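Local coordinates for bifunctional pinoresinol-lariciresinol reductase 1 (Thuja plicata, PDB 1QYD), which reduces pinoresinol to lariciresinol and then lariciresinol to secoisolariciresinol in lignan biosynthesis, taking the 4R-hydride of NADPH, at residues I220-N225 against E292-Y297; N225-K230 against V303-Y308. One frame throughout, in Å; residues are numbered along the deposited sequence.

How the contacts relate
Both contacts tie the chain from the loop after strand 217-219 to the start of helix 229-241 to C-terminal parts of the protein, and their centres lie about 13 Å apart. In contact 1 the loop 220-225 meets the start of helix 293-296; in contact 2 the following residues, 225-230, meet the start of helix 305-309, the next helix in the chain. Asn225 belongs to both, and Met224 SD packs on Thr304 CG2 at 3.9 Å. Each contact has one hydrogen bond between side chain and backbone. Contact 1 is the nearer to the cofactor region: the side chain of Ile220 is about 8 Å from that of Ile16, a probable NADP(+)-binding residue.

Contact 1: I220-N225 against E292-Y297; sequences IRPPMN and EATKLY
Ile220 lays its branched side chain against Ala293, CG1 coming 3.7 Å from Ala293 CB; the side chains of Ile220 and Thr294 cross at about a right angle, with Ile220 CG2 nearest Thr294 OG1. The small alanine lets the isoleucine close in, with Tyr203 of helix 197-207 touching both. Arg221 contributes its backbone, its N-H running nearly straight (167°) to Glu292 OE1 at 2.9 Å and meeting that oxygen from above the carboxylate plane. Its extended side chain leads off to the carbonyls of Leu281 and Phe284, which accept from the guanidinium. Pro222 adds only a light touch, its CA lying 4.0 Å from Thr294 OG1. The side chains of Pro223 and Thr294 reach toward each other tip to tip, Pro223 CD lying 3.9 Å from Thr294 CG2. Glu292 suits the centre of the contact because its chain bends at chi2 (-76°) and its carboxylate lies over the helix start. There Glu292 OE1 also accepts from Thr294 N at 2.8 Å, again from above the carboxylate plane, and, through its syn lone pair, from Thr294 OG1 at 3.1 Å. Three donors thus grip one oxygen. This is a glutamate N-cap of helix 293-296, whose capping carboxylate also binds a neighbouring loop in this NmrA-type reductase.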
loop_
_atom_site.group_PDB
_atom_site.type_symbol
_atom_site.label_atom_id
_atom_site.label_comp_id
_atom_site.label_asym_id
_atom_site.label_seq_id
_atom_site.Cartn_x
_atom_site.Cartn_y
_atom_site.Cartn_z
ATOM N N ILE A 220 -16.766 -12.000 -18.625
ATOM C CA ILE A 220 -16.852 -13.370 -19.105
ATOM C C ILE A 220 -17.849 -13.906 -18.079
ATOM O O ILE A 220 -17.650 -13.840 -16.849
ATOM C CB ILE A 220 -15.509 -14.093 -19.008
ATOM C CG1 ILE A 220 -14.340 -13.302 -19.589
ATOM C CG2 ILE A 220 -15.689 -15.370 -19.807
ATOM C CD1 ILE A 220 -13.011 -14.049 -19.796
ATOM N N ARG A 221 -19.004 -14.304 -18.647
ATOM C CA ARG A 221 -20.142 -14.789 -17.866
ATOM C C ARG A 221 -20.661 -16.073 -18.452
ATOM O O ARG A 221 -21.823 -16.074 -18.867
ATOM C CB ARG A 221 -21.291 -13.748 -17.855
ATOM C CG ARG A 221 -21.205 -12.793 -16.699
ATOM C CD ARG A 221 -22.369 -11.844 -16.631
ATOM N NE ARG A 221 -22.221 -11.074 -15.400
ATOM C CZ ARG A 221 -23.042 -10.077 -15.042
ATOM N NH1 ARG A 221 -24.086 -9.670 -15.774
ATOM N NH2 ARG A 221 -22.820 -9.497 -13.877
ATOM N N PRO A 222 -19.896 -17.183 -18.572
ATOM C CA PRO A 222 -20.196 -18.265 -19.501
ATOM C C PRO A 222 -21.423 -18.894 -18.917
ATOM O O PRO A 222 -21.452 -19.166 -17.718
ATOM C CB PRO A 222 -19.055 -19.187 -19.486
ATOM C CG PRO A 222 -17.999 -18.392 -18.790
ATOM C CD PRO A 222 -18.748 -17.550 -17.767
ATOM N N PRO A 223 -22.486 -19.006 -19.721
ATOM C CA PRO A 223 -23.838 -19.312 -19.239
ATOM C C PRO A 223 -23.882 -20.483 -18.239
ATOM O O PRO A 223 -24.339 -20.348 -17.096
ATOM C CB PRO A 223 -24.581 -19.556 -20.529
ATOM C CG PRO A 223 -23.825 -18.761 -21.588
ATOM C CD PRO A 223 -22.401 -18.985 -21.187
ATOM N N MET A 224 -23.254 -21.589 -18.677
ATOM C CA MET A 224 -23.177 -22.841 -17.931
ATOM C C MET A 224 -22.492 -22.795 -16.564
ATOM O O MET A 224 -22.841 -23.565 -15.652
ATOM C CB MET A 224 -22.467 -23.906 -18.771
ATOM C CG MET A 224 -23.381 -24.443 -19.859
ATOM S SD MET A 224 -22.807 -25.950 -20.696
ATOM C CE MET A 224 -23.196 -27.129 -19.429
ATOM N N ASN A 225 -21.522 -21.881 -16.439
ATOM C CA ASN A 225 -20.780 -21.745 -15.216
ATOM C C ASN A 225 -21.300 -20.607 -14.375
ATOM O O ASN A 225 -20.508 -20.053 -13.618
ATOM C CB ASN A 225 -19.319 -21.512 -15.511
ATOM C CG ASN A 225 -18.660 -22.539 -16.420
ATOM O OD1 ASN A 225 -19.314 -23.351 -17.092
ATOM N ND2 ASN A 225 -17.322 -22.471 -16.447
ATOM N N GLU A 292 -20.257 -9.047 -23.091
ATOM C CA GLU A 292 -20.014 -10.371 -22.534
ATOM C C GLU A 292 -19.080 -11.123 -23.493
ATOM O O GLU A 292 -19.349 -11.222 -24.693
ATOM C CB GLU A 292 -21.338 -11.121 -22.398
ATOM C CG GLU A 292 -21.375 -12.337 -21.461
ATOM C CD GLU A 292 -20.744 -13.652 -21.919
ATOM O OE1 GLU A 292 -19.627 -13.967 -21.493
ATOM O OE2 GLU A 292 -21.392 -14.369 -22.676
ATOM N N ALA A 293 -17.996 -11.714 -22.984
ATOM C CA ALA A 293 -17.019 -12.395 -23.798
ATOM C C ALA A 293 -17.487 -13.576 -24.601
ATOM O O ALA A 293 -17.027 -13.770 -25.719
ATOM C CB ALA A 293 -15.896 -12.858 -22.930
ATOM N N THR A 294 -18.441 -14.331 -24.050
ATOM C CA THR A 294 -18.964 -15.557 -24.664
ATOM C C THR A 294 -20.016 -15.327 -25.729
ATOM O O THR A 294 -20.073 -16.114 -26.672
ATOM C CB THR A 294 -19.510 -16.450 -23.562
ATOM O OG1 THR A 294 -18.406 -16.567 -22.674
ATOM C CG2 THR A 294 -20.043 -17.799 -24.005
ATOM N N LYS A 295 -20.834 -14.268 -25.611
ATOM C CA LYS A 295 -21.775 -13.855 -26.653
ATOM C C LYS A 295 -21.025 -13.504 -27.941
ATOM O O LYS A 295 -21.317 -14.035 -29.018
ATOM C CB LYS A 295 -22.579 -12.608 -26.236
ATOM C CG LYS A 295 -23.880 -12.739 -25.440
ATOM C CD LYS A 295 -24.353 -11.333 -25.032
ATOM C CE LYS A 295 -25.646 -11.405 -24.195
ATOM N NZ LYS A 295 -26.164 -10.109 -23.765
ATOM N N LEU A 296 -20.034 -12.604 -27.799
ATOM C CA LEU A 296 -19.161 -12.124 -28.872
ATOM C C LEU A 296 -18.390 -13.209 -29.603
ATOM O O LEU A 296 -18.321 -13.235 -30.838
ATOM C CB LEU A 296 -18.131 -11.158 -28.331
ATOM C CG LEU A 296 -18.511 -9.787 -27.855
ATOM C CD1 LEU A 296 -17.526 -9.343 -26.784
ATOM C CD2 LEU A 296 -18.575 -8.864 -29.049
ATOM N N TYR A 297 -17.788 -14.123 -28.833
ATOM C CA TYR A 297 -16.992 -15.145 -29.469
ATOM C C TYR A 297 -17.688 -16.454 -29.180
ATOM O O TYR A 297 -17.299 -17.193 -28.274
ATOM C CB TYR A 297 -15.561 -15.081 -28.900
ATOM C CG TYR A 297 -15.065 -13.656 -28.901
ATOM C CD1 TYR A 297 -14.891 -12.940 -30.092
ATOM C CD2 TYR A 297 -14.922 -13.013 -27.682
ATOM C CE1 TYR A 297 -14.596 -11.571 -30.044
ATOM C CE2 TYR A 297 -14.629 -11.654 -27.638
ATOM C CZ TYR A 297 -14.467 -10.933 -28.806
ATOM O OH TYR A 297 -14.164 -9.584 -28.722
#

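Contact 2: N225-K230 against V303-Y308; sequences NILSQK and VTMDSY
The N-terminal end of helix 305-309, with Thr304 as its N-cap, is held here against Asn225 and strand 226-228, the edge strand of a small mixed sheet within this chain. Asn225 ND2 donates to Val303 O at 2.9 Å, with a nearly straight bond (169°) that lies in the carbonyl plane and close to the plane of the amide. Asparagine suits the place because its NH2 carries two N-H groups, able to serve the carbonyls of Val303 and, in strand 191-195, Trp194. Asn225 OD1 approaches Thr304 CA to 3.4 Å. The side chains of Met305 and Asn225 cross at about a right angle, with Met305 SD 3.8 Å from Asn225 ND2. The methionine chain, bent at chi2 and chi3, slides past Leu227 in the opposite direction, Leu227 CD1 touching Met305 CG at 4.2 Å. Ile235 of helix 229-241 packs on both apolar side chains. Thr304 OG1 is occupied in capping, accepting from Ser307 N at 3.3 Å. An alanine in place of Asn225 would probably leave Val303 O and Trp194 O without this donor and open a gap beside Met305. One buried amide therefore joins sheet and helix start through two backbone carbonyls, while the side chains of Leu227 and Met305 pack beside it.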
loop_
_atom_site.group_PDB
_atom_site.type_symbol
_atom_site.label_atom_id
_atom_site.label_comp_id
_atom_site.label_asym_id
_atom_site.label_seq_id
_atom_site.Cartn_x
_atom_site.Cartn_y
_atom_site.Cartn_z
ATOM N N ASN A 225 -21.522 -21.881 -16.439
ATOM C CA ASN A 225 -20.780 -21.745 -15.216
ATOM C C ASN A 225 -21.300 -20.607 -14.375
ATOM O O ASN A 225 -20.508 -20.053 -13.618
ATOM C CB ASN A 225 -19.319 -21.512 -15.511
ATOM C CG ASN A 225 -18.660 -22.539 -16.420
ATOM O OD1 ASN A 225 -19.314 -23.351 -17.092
ATOM N ND2 ASN A 225 -17.322 -22.471 -16.447
ATOM N N ILE A 226 -22.587 -20.177 -14.453
ATOM C CA ILE A 226 -23.077 -19.192 -13.473
ATOM C C ILE A 226 -23.725 -20.010 -12.341
ATOM O O ILE A 226 -24.943 -20.233 -12.201
ATOM C CB ILE A 226 -24.111 -18.245 -14.075
ATOM C CG1 ILE A 226 -23.580 -17.528 -15.315
ATOM C CG2 ILE A 226 -24.470 -17.259 -12.959
ATOM C CD1 ILE A 226 -24.632 -16.969 -16.287
ATOM N N LEU A 227 -22.796 -20.449 -11.493
ATOM C CA LEU A 227 -23.120 -21.381 -10.451
ATOM C C LEU A 227 -22.830 -20.904 -9.050
ATOM O O LEU A 227 -21.868 -20.198 -8.747
ATOM C CB LEU A 227 -22.364 -22.650 -10.740
ATOM C CG LEU A 227 -22.541 -23.265 -12.097
ATOM C CD1 LEU A 227 -21.521 -24.346 -12.312
ATOM C CD2 LEU A 227 -23.939 -23.751 -12.207
ATOM N N SER A 228 -23.745 -21.347 -8.196
ATOM C CA SER A 228 -23.646 -21.074 -6.784
ATOM C C SER A 228 -22.549 -21.933 -6.176
ATOM O O SER A 228 -21.985 -22.792 -6.857
ATOM C CB SER A 228 -25.015 -21.348 -6.118
ATOM O OG SER A 228 -25.580 -22.664 -6.162
ATOM N N GLN A 229 -22.246 -21.689 -4.896
ATOM C CA GLN A 229 -21.201 -22.412 -4.177
ATOM C C GLN A 229 -21.450 -23.895 -4.022
ATOM O O GLN A 229 -20.579 -24.715 -4.282
ATOM C CB GLN A 229 -21.016 -21.853 -2.787
ATOM C CG GLN A 229 -19.811 -22.519 -2.110
ATOM C CD GLN A 229 -19.645 -22.034 -0.693
ATOM O OE1 GLN A 229 -20.420 -21.227 -0.172
ATOM N NE2 GLN A 229 -18.604 -22.563 -0.066
ATOM N N LYS A 230 -22.664 -24.145 -3.535
ATOM C CA LYS A 230 -23.244 -25.442 -3.299
ATOM C C LYS A 230 -23.324 -26.193 -4.621
ATOM O O LYS A 230 -23.002 -27.376 -4.656
ATOM C CB LYS A 230 -24.591 -25.131 -2.662
ATOM C CG LYS A 230 -25.558 -26.133 -2.039
ATOM C CD LYS A 230 -26.779 -25.289 -1.584
ATOM C CE LYS A 230 -27.972 -26.111 -1.028
ATOM N NZ LYS A 230 -29.229 -25.368 -0.933
ATOM N N VAL A 303 -14.858 -24.272 -21.038
ATOM C CA VAL A 303 -14.830 -25.381 -20.116
ATOM C C VAL A 303 -15.787 -25.109 -18.970
ATOM O O VAL A 303 -15.862 -24.028 -18.375
ATOM C CB VAL A 303 -13.375 -25.538 -19.669
ATOM C CG1 VAL A 303 -13.197 -26.375 -18.441
ATOM C CG2 VAL A 303 -12.676 -26.251 -20.796
ATOM N N THR A 304 -16.570 -26.159 -18.747
ATOM C CA THR A 304 -17.568 -26.198 -17.686
ATOM C C THR A 304 -16.880 -26.689 -16.408
ATOM O O THR A 304 -15.770 -27.245 -16.466
ATOM C CB THR A 304 -18.722 -27.129 -18.148
ATOM O OG1 THR A 304 -18.291 -28.486 -18.232
ATOM C CG2 THR A 304 -19.179 -26.704 -19.530
ATOM N N MET A 305 -17.481 -26.456 -15.228
ATOM C CA MET A 305 -16.871 -26.907 -13.981
ATOM C C MET A 305 -16.935 -28.425 -13.753
ATOM O O MET A 305 -16.357 -28.986 -12.841
ATOM C CB MET A 305 -17.538 -26.165 -12.851
ATOM C CG MET A 305 -17.457 -24.685 -13.092
ATOM S SD MET A 305 -15.750 -24.295 -13.511
ATOM C CE MET A 305 -15.200 -24.366 -11.852
ATOM N N ASP A 306 -17.655 -29.114 -14.619
ATOM C CA ASP A 306 -17.792 -30.545 -14.701
ATOM C C ASP A 306 -16.529 -30.980 -15.392
ATOM O O ASP A 306 -15.756 -31.749 -14.846
ATOM C CB ASP A 306 -19.038 -30.870 -15.526
ATOM C CG ASP A 306 -20.359 -30.469 -14.852
ATOM O OD1 ASP A 306 -20.673 -29.277 -14.745
ATOM O OD2 ASP A 306 -21.075 -31.368 -14.401
ATOM N N SER A 307 -16.242 -30.460 -16.573
ATOM C CA SER A 307 -15.031 -30.830 -17.271
ATOM C C SER A 307 -13.736 -30.332 -16.618
ATOM O O SER A 307 -12.701 -31.000 -16.708
ATOM C CB SER A 307 -15.229 -30.332 -18.681
ATOM O OG SER A 307 -16.446 -30.906 -19.166
ATOM N N TYR A 308 -13.776 -29.188 -15.924
ATOM C CA TYR A 308 -12.648 -28.697 -15.141
ATOM C C TYR A 308 -12.464 -29.554 -13.884
ATOM O O TYR A 308 -11.340 -29.960 -13.580
ATOM C CB TYR A 308 -12.870 -27.248 -14.726
ATOM C CG TYR A 308 -11.613 -26.577 -14.173
ATOM C CD1 TYR A 308 -10.776 -25.912 -15.052
ATOM C CD2 TYR A 308 -11.271 -26.623 -12.813
ATOM C CE1 TYR A 308 -9.612 -25.303 -14.611
ATOM C CE2 TYR A 308 -10.095 -26.002 -12.359
ATOM C CZ TYR A 308 -9.273 -25.346 -13.274
ATOM O OH TYR A 308 -8.104 -24.724 -12.875
#